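Local atomic coordinates of phenolic acid decarboxylase (Sedimentibacter hydroxybenzoicus, PDB entry 7AE5), a protein that catalyses the reversible, non-oxidative decarboxylation of 4-hydroxybenzoate and 3,4-dihydroxybenzoate under anaerobic conditions, using prenylated FMN and manganese. Residues M379-I384 and P421-D426; N324-L329 and V343-T348. One frame throughout, in Å; residues are numbered along the deposited sequence.

How the contacts relate
Both contacts lie in the C-terminal domain of this UbiD-family enzyme, around one five-stranded mixed sheet. Contact 2 comes first along the chain and closes before contact 1 opens; it packs helix 323-336 on strand 340-347, an outermost strand of the sheet within the chain. Contact 1 joins the end of helix 378-381 and the start of inner strand 384-388 to the loop leaving strand 414-421, the other outermost strand. The centres are 14 Å apart and the nearest atoms about 5 Å, without touching. His-349 meets both Tyr-381 of contact 1 and Thr-325 of contact 2. Both also reach the second subunit, tying this sheet to the oligomer.

Contact 1: M379-I384 and P421-D426; sequences MPYSKI and PGMPLD
Lys-383 and Asp-426 form a buried salt bridge, with NZ of Lys-383 2.8 Å from OD2 of Asp-426. The ammonium group arrives on the syn side, 20° out of the carboxylate plane, and the two side chains cross at about a right angle. Both charges have further partners: OD2 also bonds to His-435 and OD1 to Ser-428, whereas NZ bonds to the carbonyl of Val-408 of a second subunit. The carbonyl oxygens of Met-379 and Pro-421 come within 3.4 Å of each other, two acceptors with Lys-437 NZ as their shared donor; it also bonds to Ser-382 O. Pro-380 O instead takes a CA-H...O contact from Gly-422, 3.1 Å from O to CA. On the apolar side, Met-423 crosses one face of the Tyr-381 ring. Its CG stands 3.7 Å from the ring centroid, almost on the normal, and SD lies over the same face at 4.5 Å from that centroid. The bend at chi3 (-84°) brings Met-423 CE to 3.5 Å from Tyr-381 CZ. An alanine in place of Tyr-381 would probably leave the Met-423 thioether without its aromatic platform and freer to turn. Met-423, which makes this Met-aromatic contact, also opens a type I turn that runs to Asp-426, in the C-terminal domain near the UbiD active site: the side chain of Leu-425 is about 6 Å from that of Glu-278, the predicted proton donor.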
ATOM      1  N   MET C 379     -15.188   7.061 -17.112  1.00 38.25           N
ATOM      2  CA  MET C 379     -14.760   5.697 -16.818  1.00 38.92           C
ATOM      3  C   MET C 379     -13.435   5.345 -17.484  1.00 39.06           C
ATOM      4  O   MET C 379     -12.505   4.924 -16.784  1.00 39.24           O
ATOM      5  CB  MET C 379     -15.822   4.675 -17.229  1.00 39.60           C
ATOM      6  CG  MET C 379     -15.531   3.277 -16.734  1.00 40.41           C
ATOM      7  SD  MET C 379     -16.943   2.187 -16.884  1.00 41.38           S
ATOM      8  CE  MET C 379     -17.900   2.835 -15.555  1.00 41.18           C
ATOM      9  N   PRO C 380     -13.295   5.471 -18.822  1.00 32.70           N
ATOM     10  CA  PRO C 380     -12.019   5.090 -19.439  1.00 33.06           C
ATOM     11  C   PRO C 380     -11.009   6.228 -19.514  1.00 32.88           C
ATOM     12  O   PRO C 380      -9.804   5.973 -19.554  1.00 33.27           O
ATOM     13  CB  PRO C 380     -12.442   4.632 -20.839  1.00 33.45           C
ATOM     14  CG  PRO C 380     -13.613   5.485 -21.153  1.00 33.06           C
ATOM     15  CD  PRO C 380     -14.313   5.769 -19.851  1.00 32.66           C
ATOM     16  N   TYR C 381     -11.471   7.478 -19.536  1.00 40.12           N
ATOM     17  CA  TYR C 381     -10.569   8.608 -19.746  1.00 40.25           C
ATOM     18  C   TYR C 381      -9.979   9.148 -18.448  1.00 40.09           C
ATOM     19  O   TYR C 381      -8.766   9.367 -18.355  1.00 40.71           O
ATOM     20  CB  TYR C 381     -11.300   9.744 -20.472  1.00 39.91           C
ATOM     21  CG  TYR C 381     -11.304   9.642 -21.978  1.00 40.39           C
ATOM     22  CD1 TYR C 381     -12.298   8.936 -22.644  1.00 40.33           C
ATOM     23  CD2 TYR C 381     -10.319  10.262 -22.735  1.00 41.05           C
ATOM     24  CE1 TYR C 381     -12.309   8.849 -24.022  1.00 40.79           C
ATOM     25  CE2 TYR C 381     -10.322  10.179 -24.113  1.00 41.50           C
ATOM     26  CZ  TYR C 381     -11.319   9.472 -24.751  1.00 41.31           C
ATOM     27  OH  TYR C 381     -11.325   9.386 -26.124  1.00 41.78           O
ATOM     28  N   SER C 382     -10.820   9.375 -17.445  1.00 35.85           N
ATOM     29  CA  SER C 382     -10.454  10.188 -16.291  1.00 35.55           C
ATOM     30  C   SER C 382      -9.529   9.395 -15.377  1.00 35.95           C
ATOM     31  O   SER C 382      -9.956   8.431 -14.734  1.00 35.89           O
ATOM     32  CB  SER C 382     -11.712  10.632 -15.556  1.00 34.74           C
ATOM     33  OG  SER C 382     -12.395  11.621 -16.305  1.00 34.37           O
ATOM     34  N   LYS C 383      -8.263   9.804 -15.311  1.00 30.26           N
ATOM     35  CA  LYS C 383      -7.267   9.133 -14.483  1.00 29.96           C
ATOM     36  C   LYS C 383      -7.003   9.855 -13.169  1.00 29.18           C
ATOM     37  O   LYS C 383      -6.840   9.203 -12.132  1.00 29.04           O
ATOM     38  CB  LYS C 383      -5.953   8.982 -15.256  1.00 30.49           C
ATOM     39  CG  LYS C 383      -4.860   8.268 -14.482  1.00 30.47           C
ATOM     40  CD  LYS C 383      -3.608   8.091 -15.323  1.00 31.67           C
ATOM     41  CE  LYS C 383      -3.015   9.433 -15.722  1.00 32.55           C
ATOM     42  NZ  LYS C 383      -1.825   9.283 -16.604  1.00 34.50           N
ATOM     43  N   ILE C 384      -6.966  11.184 -13.180  1.00 33.98           N
ATOM     44  CA  ILE C 384      -6.690  11.977 -11.989  1.00 33.28           C
ATOM     45  C   ILE C 384      -7.918  12.823 -11.693  1.00 32.90           C
ATOM     46  O   ILE C 384      -8.291  13.688 -12.497  1.00 32.80           O
ATOM     47  CB  ILE C 384      -5.442  12.854 -12.162  1.00 33.60           C
ATOM     48  CG1 ILE C 384      -4.230  11.976 -12.480  1.00 34.59           C
ATOM     49  CG2 ILE C 384      -5.195  13.677 -10.905  1.00 33.39           C
ATOM     50  CD1 ILE C 384      -2.975  12.749 -12.804  1.00 36.17           C
ATOM     51  N   PRO C 421     -10.553   0.800 -16.173  1.00 36.24           N
ATOM     52  CA  PRO C 421     -10.515   1.095 -17.607  1.00 36.16           C
ATOM     53  C   PRO C 421      -9.634   2.300 -17.893  1.00 35.66           C
ATOM     54  O   PRO C 421      -9.544   3.236 -17.096  1.00 35.22           O
ATOM     55  CB  PRO C 421     -11.982   1.378 -17.957  1.00 36.21           C
ATOM     56  CG  PRO C 421     -12.766   0.754 -16.860  1.00 36.67           C
ATOM     57  CD  PRO C 421     -11.920   0.917 -15.638  1.00 36.47           C
ATOM     58  N   GLY C 422      -8.970   2.260 -19.043  1.00 43.92           N
ATOM     59  CA  GLY C 422      -8.121   3.358 -19.451  1.00 43.84           C
ATOM     60  C   GLY C 422      -8.243   3.667 -20.927  1.00 44.16           C
ATOM     61  O   GLY C 422      -9.112   3.121 -21.615  1.00 44.28           O
ATOM     62  N   MET C 423      -7.380   4.548 -21.425  1.00 50.71           N
ATOM     63  CA  MET C 423      -7.335   4.855 -22.842  1.00 51.19           C
ATOM     64  C   MET C 423      -5.905   4.716 -23.343  1.00 52.03           C
ATOM     65  O   MET C 423      -4.964   5.158 -22.672  1.00 52.31           O
ATOM     66  CB  MET C 423      -7.854   6.273 -23.126  1.00 50.99           C
ATOM     67  CG  MET C 423      -9.374   6.396 -23.099  1.00 50.28           C
ATOM     68  SD  MET C 423     -10.176   5.362 -24.341  1.00 50.54           S
ATOM     69  CE  MET C 423     -10.070   6.411 -25.788  1.00 50.86           C
ATOM     70  N   PRO C 424      -5.709   4.099 -24.511  1.00 45.15           N
ATOM     71  CA  PRO C 424      -4.338   3.908 -25.015  1.00 46.03           C
ATOM     72  C   PRO C 424      -3.615   5.209 -25.305  1.00 46.78           C
ATOM     73  O   PRO C 424      -2.380   5.248 -25.231  1.00 47.61           O
ATOM     74  CB  PRO C 424      -4.542   3.079 -26.293  1.00 46.33           C
ATOM     75  CG  PRO C 424      -5.931   2.523 -26.189  1.00 45.67           C
ATOM     76  CD  PRO C 424      -6.718   3.524 -25.413  1.00 45.02           C
ATOM     77  N   LEU C 425      -4.346   6.280 -25.626  1.00 50.60           N
ATOM     78  CA  LEU C 425      -3.722   7.565 -25.921  1.00 51.42           C
ATOM     79  C   LEU C 425      -3.006   8.167 -24.718  1.00 51.88           C
ATOM     80  O   LEU C 425      -2.255   9.132 -24.889  1.00 52.92           O
ATOM     81  CB  LEU C 425      -4.768   8.544 -26.458  1.00 50.91           C
ATOM     82  CG  LEU C 425      -6.107   8.625 -25.723  1.00 49.69           C
ATOM     83  CD1 LEU C 425      -6.073   9.667 -24.614  1.00 49.54           C
ATOM     84  CD2 LEU C 425      -7.228   8.917 -26.714  1.00 49.17           C
ATOM     85  N   ASP C 426      -3.231   7.634 -23.519  1.00 44.74           N
ATOM     86  CA  ASP C 426      -2.425   7.948 -22.348  1.00 45.17           C
ATOM     87  C   ASP C 426      -1.153   7.112 -22.439  1.00 45.93           C
ATOM     88  O   ASP C 426      -1.177   5.911 -22.139  1.00 45.18           O
ATOM     89  CB  ASP C 426      -3.212   7.654 -21.065  1.00 43.72           C
ATOM     90  CG  ASP C 426      -2.427   7.954 -19.794  1.00 43.78           C
ATOM     91  OD1 ASP C 426      -1.226   8.289 -19.869  1.00 45.22           O
ATOM     92  OD2 ASP C 426      -3.025   7.846 -18.702  1.00 42.44           O
TER

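Contact 2: N324-L329 and V343-T348; sequences NTSVPL and VNAMYT
Ser-326 meets Ala-345 where helix and strand come nearest, their CA atoms 4.8 Å apart. With chi1 at -45°, OG of Ser-326 sits anti to its own carbonyl carbon and beside its backbone N. There it accepts the amide hydrogen of Ala-345, N to OG 3.0 Å with an angle of 153° at the hydrogen, and it also bonds to the carbonyl of Ala-322 one turn earlier. The CB of Ser-326 is pressed to 3.2 Å from Val-343 O. Leu-329, one turn further on, has an extended chi2 (171°) that places CD1 3.7 Å from CB of Ala-345, while its own CB lies 4.2 Å from Val-343 CG1. Thr-325 turns its methyl anti to the backbone N, and this CG2 rests 3.7 Å from Ala-345 O; its hydroxyl is held by Met-321 O. Asn-344 points away from the helix: its OD1 accepts from Met-346 N at 3.3 Å, an Asx turn, and its ND2 bonds to Tyr-347 OH and to Pro-394 O. The axes of the two segments approach to 6.6 Å and run in roughly opposite directions, as helix 323-336 packs on strand 340-347, which follows it directly and is outermost in the five-stranded sheet of this chain. The chemistry is that of a buried, uncharged seam: small side chains allow the close approach, and one serine hydroxyl, tied to the helix backbone, satisfies a strand amide.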
ATOM      1  N   ASN C 324     -16.558  22.055 -23.675  1.00 46.40           N
ATOM      2  CA  ASN C 324     -17.496  21.136 -24.309  1.00 47.16           C
ATOM      3  C   ASN C 324     -17.300  19.706 -23.829  1.00 46.39           C
ATOM      4  O   ASN C 324     -18.179  18.865 -24.045  1.00 46.52           O
ATOM      5  CB  ASN C 324     -17.364  21.203 -25.831  1.00 48.88           C
ATOM      6  CG  ASN C 324     -15.921  21.268 -26.290  1.00 48.36           C
ATOM      7  OD1 ASN C 324     -15.049  21.760 -25.573  1.00 47.27           O
ATOM      8  ND2 ASN C 324     -15.661  20.774 -27.497  1.00 49.40           N
ATOM      9  N   THR C 325     -16.164  19.410 -23.196  1.00 36.30           N
ATOM     10  CA  THR C 325     -16.004  18.142 -22.497  1.00 36.23           C
ATOM     11  C   THR C 325     -16.587  18.218 -21.092  1.00 35.85           C
ATOM     12  O   THR C 325     -17.169  17.244 -20.601  1.00 35.87           O
ATOM     13  CB  THR C 325     -14.522  17.758 -22.436  1.00 36.46           C
ATOM     14  OG1 THR C 325     -13.987  17.679 -23.763  1.00 37.04           O
ATOM     15  CG2 THR C 325     -14.334  16.418 -21.733  1.00 36.46           C
ATOM     16  N   SER C 326     -16.467  19.381 -20.446  1.00 36.59           N
ATOM     17  CA  SER C 326     -16.806  19.505 -19.033  1.00 36.41           C
ATOM     18  C   SER C 326     -18.308  19.630 -18.804  1.00 36.61           C
ATOM     19  O   SER C 326     -18.827  19.107 -17.812  1.00 36.76           O
ATOM     20  CB  SER C 326     -16.078  20.706 -18.429  1.00 36.31           C
ATOM     21  OG  SER C 326     -14.722  20.737 -18.833  1.00 36.32           O
ATOM     22  N   VAL C 327     -19.017  20.330 -19.693  1.00 34.78           N
ATOM     23  CA  VAL C 327     -20.456  20.535 -19.501  1.00 35.10           C
ATOM     24  C   VAL C 327     -21.234  19.221 -19.524  1.00 35.37           C
ATOM     25  O   VAL C 327     -22.089  19.022 -18.645  1.00 35.72           O
ATOM     26  CB  VAL C 327     -20.988  21.559 -20.513  1.00 36.35           C
ATOM     27  CG1 VAL C 327     -22.509  21.580 -20.502  1.00 38.45           C
ATOM     28  CG2 VAL C 327     -20.440  22.944 -20.198  1.00 36.47           C
ATOM     29  N   PRO C 328     -21.013  18.301 -20.476  1.00 46.08           N
ATOM     30  CA  PRO C 328     -21.748  17.025 -20.412  1.00 46.42           C
ATOM     31  C   PRO C 328     -21.474  16.234 -19.147  1.00 46.45           C
ATOM     32  O   PRO C 328     -22.414  15.695 -18.551  1.00 46.92           O
ATOM     33  CB  PRO C 328     -21.271  16.280 -21.667  1.00 46.45           C
ATOM     34  CG  PRO C 328     -20.835  17.354 -22.591  1.00 46.46           C
ATOM     35  CD  PRO C 328     -20.216  18.395 -21.712  1.00 45.98           C
ATOM     36  N   LEU C 329     -20.213  16.153 -18.711  1.00 42.51           N
ATOM     37  CA  LEU C 329     -19.906  15.431 -17.480  1.00 42.59           C
ATOM     38  C   LEU C 329     -20.578  16.082 -16.279  1.00 42.93           C
ATOM     39  O   LEU C 329     -21.071  15.390 -15.381  1.00 43.46           O
ATOM     40  CB  LEU C 329     -18.394  15.356 -17.271  1.00 42.15           C
ATOM     41  CG  LEU C 329     -17.616  14.448 -18.223  1.00 42.12           C
ATOM     42  CD1 LEU C 329     -16.118  14.637 -18.042  1.00 41.89           C
ATOM     43  CD2 LEU C 329     -18.005  12.995 -18.006  1.00 42.49           C
ATOM     44  N   VAL C 343     -17.686  21.145 -12.906  1.00 34.30           N
ATOM     45  CA  VAL C 343     -16.743  20.118 -13.335  1.00 33.79           C
ATOM     46  C   VAL C 343     -15.755  20.761 -14.298  1.00 33.28           C
ATOM     47  O   VAL C 343     -16.158  21.347 -15.311  1.00 33.18           O
ATOM     48  CB  VAL C 343     -17.449  18.923 -13.994  1.00 33.76           C
ATOM     49  CG1 VAL C 343     -16.423  17.945 -14.553  1.00 33.29           C
ATOM     50  CG2 VAL C 343     -18.359  18.230 -12.993  1.00 34.49           C
ATOM     51  N   ASN C 344     -14.467  20.657 -13.978  1.00 28.66           N
ATOM     52  CA  ASN C 344     -13.381  21.127 -14.833  1.00 28.47           C
ATOM     53  C   ASN C 344     -12.689  19.885 -15.391  1.00 28.34           C
ATOM     54  O   ASN C 344     -11.839  19.285 -14.726  1.00 28.34           O
ATOM     55  CB  ASN C 344     -12.421  22.021 -14.048  1.00 28.66           C
ATOM     56  CG  ASN C 344     -11.146  22.352 -14.814  1.00 28.78           C
ATOM     57  OD1 ASN C 344     -11.006  22.034 -15.994  1.00 28.79           O
ATOM     58  ND2 ASN C 344     -10.210  23.011 -14.139  1.00 29.12           N
ATOM     59  N   ALA C 345     -13.058  19.505 -16.613  1.00 31.89           N
ATOM     60  CA  ALA C 345     -12.498  18.339 -17.290  1.00 32.08           C
ATOM     61  C   ALA C 345     -11.717  18.747 -18.537  1.00 32.52           C
ATOM     62  O   ALA C 345     -11.808  18.104 -19.585  1.00 32.89           O
ATOM     63  CB  ALA C 345     -13.600  17.345 -17.650  1.00 32.09           C
ATOM     64  N   MET C 346     -10.930  19.814 -18.428  1.00 36.52           N
ATOM     65  CA  MET C 346     -10.312  20.465 -19.578  1.00 37.08           C
ATOM     66  C   MET C 346      -8.938  19.917 -19.946  1.00 37.91           C
ATOM     67  O   MET C 346      -8.319  20.435 -20.881  1.00 38.60           O
ATOM     68  CB  MET C 346     -10.175  21.969 -19.314  1.00 37.06           C
ATOM     69  CG  MET C 346     -11.465  22.694 -18.987  1.00 36.58           C
ATOM     70  SD  MET C 346     -11.192  24.472 -18.823  1.00 36.81           S
ATOM     71  CE  MET C 346      -9.491  24.515 -18.254  1.00 37.34           C
ATOM     72  N   TYR C 347      -8.442  18.900 -19.254  1.00 29.49           N
ATOM     73  CA  TYR C 347      -7.027  18.547 -19.318  1.00 30.48           C
ATOM     74  C   TYR C 347      -6.850  17.211 -20.027  1.00 31.28           C
ATOM     75  O   TYR C 347      -7.175  16.155 -19.473  1.00 31.05           O
ATOM     76  CB  TYR C 347      -6.438  18.539 -17.912  1.00 30.25           C
ATOM     77  CG  TYR C 347      -6.696  19.854 -17.213  1.00 29.74           C
ATOM     78  CD1 TYR C 347      -6.210  21.043 -17.742  1.00 30.32           C
ATOM     79  CD2 TYR C 347      -7.448  19.915 -16.050  1.00 28.86           C
ATOM     80  CE1 TYR C 347      -6.453  22.253 -17.122  1.00 30.04           C
ATOM     81  CE2 TYR C 347      -7.695  21.121 -15.423  1.00 28.72           C
ATOM     82  CZ  TYR C 347      -7.195  22.285 -15.963  1.00 29.29           C
ATOM     83  OH  TYR C 347      -7.442  23.487 -15.342  1.00 29.26           O
ATOM     84  N   THR C 348      -6.324  17.273 -21.250  1.00 29.79           N
ATOM     85  CA  THR C 348      -6.077  16.106 -22.096  1.00 30.86           C
ATOM     86  C   THR C 348      -7.353  15.282 -22.270  1.00 30.17           C
ATOM     87  O   THR C 348      -7.425  14.102 -21.919  1.00 30.43           O
ATOM     88  CB  THR C 348      -4.936  15.256 -21.534  1.00 32.03           C
ATOM     89  OG1 THR C 348      -3.935  16.116 -20.976  1.00 32.36           O
ATOM     90  CG2 THR C 348      -4.309  14.419 -22.642  1.00 33.60           C
TER